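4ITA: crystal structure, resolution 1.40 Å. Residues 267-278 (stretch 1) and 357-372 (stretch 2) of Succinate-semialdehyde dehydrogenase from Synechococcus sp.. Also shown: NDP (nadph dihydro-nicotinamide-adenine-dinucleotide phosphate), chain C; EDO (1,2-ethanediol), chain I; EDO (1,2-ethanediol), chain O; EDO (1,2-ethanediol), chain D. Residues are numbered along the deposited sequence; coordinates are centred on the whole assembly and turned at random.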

# COMPACT_ATOMS: atom_id res chain seq x y z
N ALA A 267 -25.64 -2.15 -7.43
CA ALA A 267 -25.86 -3.38 -8.18
C ALA A 267 -25.96 -3.00 -9.65
O ALA A 267 -26.92 -2.35 -10.06
CB ALA A 267 -27.15 -4.05 -7.72
N LYS A 268 -24.98 -3.39 -10.46
CA LYS A 268 -24.95 -2.98 -11.86
C LYS A 268 -25.30 -4.10 -12.85
O LYS A 268 -25.90 -3.83 -13.89
CB LYS A 268 -23.61 -2.32 -12.21
CG LYS A 268 -23.26 -1.13 -11.32
CD LYS A 268 -22.33 -0.13 -12.00
CE LYS A 268 -22.11 1.12 -11.12
NZ LYS A 268 -21.00 0.96 -10.12
N ARG A 269 -24.94 -5.33 -12.51
CA ARG A 269 -25.21 -6.48 -13.37
C ARG A 269 -26.00 -7.52 -12.58
O ARG A 269 -25.48 -8.11 -11.63
CB ARG A 269 -23.90 -7.08 -13.90
CG ARG A 269 -23.13 -6.13 -14.84
CD ARG A 269 -21.76 -6.69 -15.29
NE ARG A 269 -21.00 -7.05 -14.10
CZ ARG A 269 -20.48 -8.24 -13.83
NH1 ARG A 269 -20.51 -9.23 -14.73
NH2 ARG A 269 -19.88 -8.43 -12.66
N PHE A 270 -27.26 -7.70 -12.97
CA PHE A 270 -28.14 -8.67 -12.34
C PHE A 270 -27.99 -10.00 -13.04
O PHE A 270 -28.19 -10.08 -14.26
CB PHE A 270 -29.59 -8.17 -12.39
CG PHE A 270 -29.84 -7.00 -11.49
CD1 PHE A 270 -29.42 -5.72 -11.85
CD2 PHE A 270 -30.46 -7.18 -10.27
CE1 PHE A 270 -29.64 -4.65 -11.00
CE2 PHE A 270 -30.68 -6.10 -9.42
CZ PHE A 270 -30.27 -4.84 -9.79
N ILE A 271 -27.59 -11.01 -12.28
CA ILE A 271 -27.29 -12.33 -12.82
C ILE A 271 -28.30 -13.31 -12.23
O ILE A 271 -28.27 -13.61 -11.04
CB ILE A 271 -25.84 -12.72 -12.51
CG1 ILE A 271 -24.90 -11.73 -13.22
CG2 ILE A 271 -25.56 -14.15 -12.94
CD1 ILE A 271 -23.44 -11.81 -12.79
N LEU A 272 -29.23 -13.74 -13.07
CA LEU A 272 -30.42 -14.45 -12.60
C LEU A 272 -30.40 -15.91 -13.01
O LEU A 272 -30.25 -16.23 -14.20
CB LEU A 272 -31.67 -13.79 -13.19
CG LEU A 272 -31.74 -12.26 -13.06
CD1 LEU A 272 -33.04 -11.75 -13.66
CD2 LEU A 272 -31.62 -11.85 -11.61
N HIS A 273 -30.56 -16.80 -12.04
CA HIS A 273 -30.72 -18.22 -12.37
C HIS A 273 -31.98 -18.40 -13.22
O HIS A 273 -33.04 -17.84 -12.90
CB HIS A 273 -30.81 -19.07 -11.10
CG HIS A 273 -30.72 -20.53 -11.36
ND1 HIS A 273 -31.73 -21.25 -11.97
CD2 HIS A 273 -29.73 -21.42 -11.11
CE1 HIS A 273 -31.36 -22.51 -12.08
NE2 HIS A 273 -30.15 -22.64 -11.57
N GLU A 274 -31.88 -19.19 -14.29
CA GLU A 274 -32.99 -19.36 -15.23
C GLU A 274 -34.30 -19.81 -14.57
O GLU A 274 -35.38 -19.47 -15.07
CB GLU A 274 -32.60 -20.31 -16.37
CG GLU A 274 -32.20 -21.70 -15.93
CD GLU A 274 -32.02 -22.63 -17.12
OE1 GLU A 274 -31.87 -23.85 -16.89
OE2 GLU A 274 -32.03 -22.14 -18.27
N ALA A 275 -34.22 -20.53 -13.46
CA ALA A 275 -35.42 -21.03 -12.80
C ALA A 275 -36.28 -19.91 -12.22
O ALA A 275 -37.50 -20.07 -12.07
CB ALA A 275 -35.06 -22.04 -11.72
N ILE A 276 -35.66 -18.78 -11.90
CA ILE A 276 -36.39 -17.67 -11.30
C ILE A 276 -36.32 -16.39 -12.12
O ILE A 276 -36.88 -15.36 -11.73
CB ILE A 276 -35.96 -17.40 -9.82
CG1 ILE A 276 -34.44 -17.21 -9.69
CG2 ILE A 276 -36.40 -18.56 -8.94
CD1 ILE A 276 -33.90 -15.84 -10.12
N ALA A 277 -35.63 -16.44 -13.25
CA ALA A 277 -35.34 -15.23 -14.01
C ALA A 277 -36.58 -14.49 -14.52
O ALA A 277 -36.63 -13.26 -14.47
CB ALA A 277 -34.41 -15.54 -15.16
N ALA A 278 -37.57 -15.23 -15.01
CA ALA A 278 -38.77 -14.60 -15.54
C ALA A 278 -39.50 -13.81 -14.45
O ALA A 278 -39.85 -12.65 -14.65
CB ALA A 278 -39.69 -15.63 -16.17
PA NDP C . -13.28 11.31 -11.62
O1A NDP C . -12.17 10.31 -11.50
O2A NDP C . -13.50 12.02 -12.92
O5B NDP C . -13.08 12.43 -10.50
C5B NDP C . -12.81 12.10 -9.13
C4B NDP C . -11.82 13.09 -8.52
O4B NDP C . -10.56 12.95 -9.18
C3B NDP C . -12.22 14.55 -8.71
O3B NDP C . -11.72 15.31 -7.60
C2B NDP C . -11.47 14.94 -9.96
O2B NDP C . -11.21 16.33 -10.06
C1B NDP C . -10.17 14.22 -9.71
N9A NDP C . -9.37 13.93 -10.91
C8A NDP C . -9.80 13.56 -12.14
N7A NDP C . -8.75 13.34 -12.96
C5A NDP C . -7.63 13.56 -12.24
C6A NDP C . -6.18 13.51 -12.48
N6A NDP C . -5.71 13.17 -13.70
N1A NDP C . -5.37 13.81 -11.45
C2A NDP C . -5.83 14.15 -10.24
N3A NDP C . -7.14 14.22 -9.95
C4A NDP C . -8.05 13.94 -10.90
O3 NDP C . -14.59 10.48 -11.12
PN NDP C . -16.16 10.52 -11.53
O1N NDP C . -16.34 10.67 -13.03
O2N NDP C . -16.84 11.46 -10.58
O5D NDP C . -16.60 9.02 -11.15
C5D NDP C . -16.59 8.59 -9.80
C4D NDP C . -15.87 7.25 -9.69
O4D NDP C . -15.50 7.01 -8.33
C3D NDP C . -16.73 6.08 -10.11
O3D NDP C . -15.96 5.16 -10.90
C2D NDP C . -17.13 5.51 -8.77
O2D NDP C . -17.51 4.13 -8.90
C1D NDP C . -15.86 5.67 -7.97
N1N NDP C . -16.14 5.56 -6.53
C2N NDP C . -15.38 4.79 -5.74
C3N NDP C . -15.88 4.30 -4.54
C7N NDP C . -15.04 3.46 -3.62
O7N NDP C . -15.05 3.73 -2.42
N7N NDP C . -14.32 2.46 -4.11
C4N NDP C . -17.30 4.59 -4.12
C5N NDP C . -17.78 5.79 -4.80
C6N NDP C . -17.18 6.22 -5.98
P2B NDP C . -12.10 17.28 -11.01
O1X NDP C . -11.45 18.62 -10.80
O2X NDP C . -11.93 16.76 -12.42
O3X NDP C . -13.52 17.24 -10.54
C1 EDO I . -19.99 6.87 -17.33
O1 EDO I . -19.43 5.79 -16.56
C2 EDO I . -21.50 6.92 -17.12
O2 EDO I . -21.99 5.58 -17.01
C1 EDO O . -17.77 6.80 -13.34
O1 EDO O . -17.62 5.59 -14.10
C2 EDO O . -18.02 8.00 -14.23
O2 EDO O . -16.75 8.53 -14.67
C1 EDO D . -21.78 -1.71 -27.53
O1 EDO D . -21.51 -1.79 -26.12
C2 EDO D . -20.51 -1.39 -28.30
O2 EDO D . -19.66 -2.54 -28.32
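Stretch 2 357-372: ILQEELFAPVAMVFTV

Stretch 2 enters as the tail of a 3-10 segment, Ile357 to Gln359, runs through a loop from Glu360 to Pro365, and straightens into a strand from Val366 to Val372. That strand lies alongside the strand of stretch 1, which ends at His273, where a helix takes over. The two strands run parallel: their N-to-C directions differ by 27°, the signed crossing angle is -27°, and the axes come within 4.5 Å. The register is a constant offset of 99 residues, so Arg269 pairs with Met368, Phe270 with Val369, Ile271 with Phe370, Leu272 with Thr371 and His273 with Val372, with CA-CA distances between 4.7 Å (Phe270 and Val369) and 5.0 Å (His273 and Val372).

In a parallel pair each residue that bonds across straddles two partners, and the ladder follows that rule. Met368 N donates to Lys268 O at 3.1 Å, and Phe270 N to Met368 O at 2.8 Å. Phe370 N then reaches Phe270 O at 2.8 Å, Leu272 N reaches Phe370 O at 2.9 Å, and Val372 N reaches Leu272 O at 2.9 Å. The ladder outlasts the strand of stretch 1: Glu274 N donates to Val372 O at 2.9 Å just as the chain turns into the helix. His273 serves both elements, since its ND1 accepts from Ala275 N at 3.0 Å as an N-cap while its CA lies 3.5 Å from Val372 O in a CA-H...O contact. The helix then heads back, at 144° to the strand of stretch 2.

Side chains alternate between the two faces of the sheet. One face carries Arg269, Ile271 and His273 with Met368, Phe370 and Val372. Here the aliphatic part of Arg269 is used as packing: its CG lies 3.8 Å from Met368 CE, and its CB 3.8 Å from Phe370 CE2. Ile271 continues the row, with CG1 4.2 Å from Phe370 CD2 and CG2 3.8 Å from Val372 CG1. The guanidinium end of Arg269 is tied to the start of stretch 2 by a water, which accepts from Arg269 NH1 at 3.0 Å and donates to Leu358 O at 3.1 Å.

The face with Phe270, Leu272, Val369 and Thr371 is apolar at its centre. Leu272 CD1 meets Val369 CG1 at 3.6 Å, and Phe270 CE1 reaches back to Ala367 CB at 3.7 Å. Towards the helix Thr371 takes over, its CG2 3.6 Å from Glu274 CB and its OG1 3.9 Å from Ala277 CB.

At the other end, Lys268 has the largest area covered by stretch 2. Its CA-CB bond points sideways, yet the long chain brings NZ to Glu361 OE2 at 2.9 Å, a salt bridge, and CE to within 3.3 Å of Leu362 O. The same carboxylate binds the cofactor ribose: NDP O2D donates to Glu361 OE2 at 2.8 Å and NDP O3D to Glu361 OE1 at 2.6 Å.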

# COMPACT_ATOMS: atom_id res chain seq x y z
N ILE A 357 -20.08 -2.54 -23.57
CA ILE A 357 -20.77 -2.13 -22.36
C ILE A 357 -20.63 -3.16 -21.24
O ILE A 357 -20.65 -2.81 -20.06
CB ILE A 357 -22.26 -1.80 -22.64
CG1 ILE A 357 -22.85 -0.96 -21.50
CG2 ILE A 357 -23.07 -3.08 -22.86
CD1 ILE A 357 -24.28 -0.54 -21.75
N LEU A 358 -20.45 -4.43 -21.62
CA LEU A 358 -20.32 -5.52 -20.66
C LEU A 358 -19.12 -5.32 -19.74
O LEU A 358 -19.08 -5.86 -18.63
CB LEU A 358 -20.18 -6.85 -21.40
CG LEU A 358 -21.40 -7.27 -22.21
CD1 LEU A 358 -21.08 -8.54 -22.97
CD2 LEU A 358 -22.59 -7.47 -21.28
N GLN A 359 -18.15 -4.54 -20.20
CA GLN A 359 -16.91 -4.34 -19.47
C GLN A 359 -16.81 -2.96 -18.82
O GLN A 359 -15.78 -2.61 -18.25
CB GLN A 359 -15.72 -4.56 -20.41
CG GLN A 359 -15.64 -5.97 -20.99
CD GLN A 359 -15.38 -7.01 -19.91
OE1 GLN A 359 -14.30 -7.05 -19.33
NE2 GLN A 359 -16.38 -7.84 -19.64
N GLU A 360 -17.88 -2.18 -18.92
CA GLU A 360 -17.86 -0.79 -18.46
C GLU A 360 -18.71 -0.57 -17.23
O GLU A 360 -19.63 -1.34 -16.94
CB GLU A 360 -18.33 0.16 -19.56
CG GLU A 360 -17.46 0.12 -20.80
CD GLU A 360 -17.82 1.19 -21.80
OE1 GLU A 360 -19.00 1.61 -21.84
OE2 GLU A 360 -16.92 1.64 -22.54
N GLU A 361 -18.41 0.50 -16.50
CA GLU A 361 -19.22 0.91 -15.37
C GLU A 361 -20.36 1.79 -15.84
O GLU A 361 -20.15 2.77 -16.56
CB GLU A 361 -18.38 1.68 -14.34
CG GLU A 361 -19.21 2.15 -13.15
CD GLU A 361 -18.38 2.79 -12.05
OE1 GLU A 361 -17.45 3.55 -12.37
OE2 GLU A 361 -18.68 2.53 -10.86
N LEU A 362 -21.58 1.43 -15.43
CA LEU A 362 -22.75 2.23 -15.74
C LEU A 362 -23.11 3.07 -14.51
O LEU A 362 -23.71 2.57 -13.56
CB LEU A 362 -23.92 1.34 -16.18
CG LEU A 362 -23.69 0.48 -17.43
CD1 LEU A 362 -24.99 -0.19 -17.84
CD2 LEU A 362 -23.09 1.30 -18.57
N PHE A 363 -22.73 4.34 -14.55
CA PHE A 363 -22.80 5.22 -13.40
C PHE A 363 -24.07 6.05 -13.50
O PHE A 363 -24.03 7.27 -13.66
CB PHE A 363 -21.55 6.10 -13.36
CG PHE A 363 -21.10 6.47 -11.97
CD1 PHE A 363 -20.79 5.49 -11.04
CD2 PHE A 363 -20.95 7.80 -11.61
CE1 PHE A 363 -20.36 5.83 -9.77
CE2 PHE A 363 -20.52 8.15 -10.34
CZ PHE A 363 -20.22 7.17 -9.43
N ALA A 364 -25.20 5.36 -13.40
CA ALA A 364 -26.52 5.89 -13.70
C ALA A 364 -27.48 4.74 -13.40
O ALA A 364 -27.03 3.61 -13.24
CB ALA A 364 -26.60 6.28 -15.18
N PRO A 365 -28.80 5.00 -13.32
CA PRO A 365 -29.69 3.92 -12.87
C PRO A 365 -30.06 2.95 -13.99
O PRO A 365 -31.24 2.83 -14.35
CB PRO A 365 -30.92 4.68 -12.37
CG PRO A 365 -30.96 5.91 -13.24
CD PRO A 365 -29.51 6.28 -13.47
N VAL A 366 -29.06 2.27 -14.53
CA VAL A 366 -29.21 1.42 -15.71
C VAL A 366 -28.74 0.02 -15.36
O VAL A 366 -27.54 -0.20 -15.13
CB VAL A 366 -28.41 1.97 -16.91
CG1 VAL A 366 -28.56 1.07 -18.14
CG2 VAL A 366 -28.82 3.40 -17.22
N ALA A 367 -29.67 -0.93 -15.31
CA ALA A 367 -29.34 -2.30 -14.95
C ALA A 367 -29.10 -3.15 -16.18
O ALA A 367 -29.90 -3.11 -17.11
CB ALA A 367 -30.46 -2.91 -14.14
N MET A 368 -28.00 -3.90 -16.20
CA MET A 368 -27.80 -4.95 -17.20
C MET A 368 -28.28 -6.27 -16.60
O MET A 368 -27.97 -6.57 -15.45
CB MET A 368 -26.32 -5.07 -17.61
CG MET A 368 -25.74 -3.86 -18.36
SD MET A 368 -24.02 -4.05 -18.99
CE MET A 368 -23.07 -3.44 -17.58
N VAL A 369 -29.04 -7.06 -17.36
CA VAL A 369 -29.59 -8.31 -16.84
C VAL A 369 -29.11 -9.49 -17.67
O VAL A 369 -29.06 -9.42 -18.90
CB VAL A 369 -31.13 -8.27 -16.80
CG1 VAL A 369 -31.70 -9.55 -16.20
CG2 VAL A 369 -31.61 -7.06 -16.00
N PHE A 370 -28.76 -10.57 -16.98
CA PHE A 370 -28.25 -11.79 -17.59
C PHE A 370 -28.95 -12.99 -16.98
O PHE A 370 -29.38 -12.95 -15.84
CB PHE A 370 -26.76 -11.92 -17.31
CG PHE A 370 -25.97 -10.72 -17.70
CD1 PHE A 370 -25.41 -10.62 -18.96
CD2 PHE A 370 -25.80 -9.66 -16.80
CE1 PHE A 370 -24.68 -9.50 -19.32
CE2 PHE A 370 -25.09 -8.53 -17.16
CZ PHE A 370 -24.53 -8.45 -18.42
N THR A 371 -29.04 -14.07 -17.76
CA THR A 371 -29.56 -15.33 -17.23
C THR A 371 -28.47 -16.40 -17.27
O THR A 371 -27.69 -16.47 -18.23
CB THR A 371 -30.79 -15.81 -18.03
OG1 THR A 371 -31.82 -14.82 -17.96
CG2 THR A 371 -31.33 -17.11 -17.48
N VAL A 372 -28.39 -17.20 -16.21
CA VAL A 372 -27.41 -18.28 -16.13
C VAL A 372 -28.08 -19.59 -15.71
O VAL A 372 -29.19 -19.59 -15.18
CB VAL A 372 -26.24 -17.94 -15.17
CG1 VAL A 372 -25.46 -16.74 -15.69
CG2 VAL A 372 -26.75 -17.66 -13.78
O HOH W 1 -20.29 -8.52 -17.65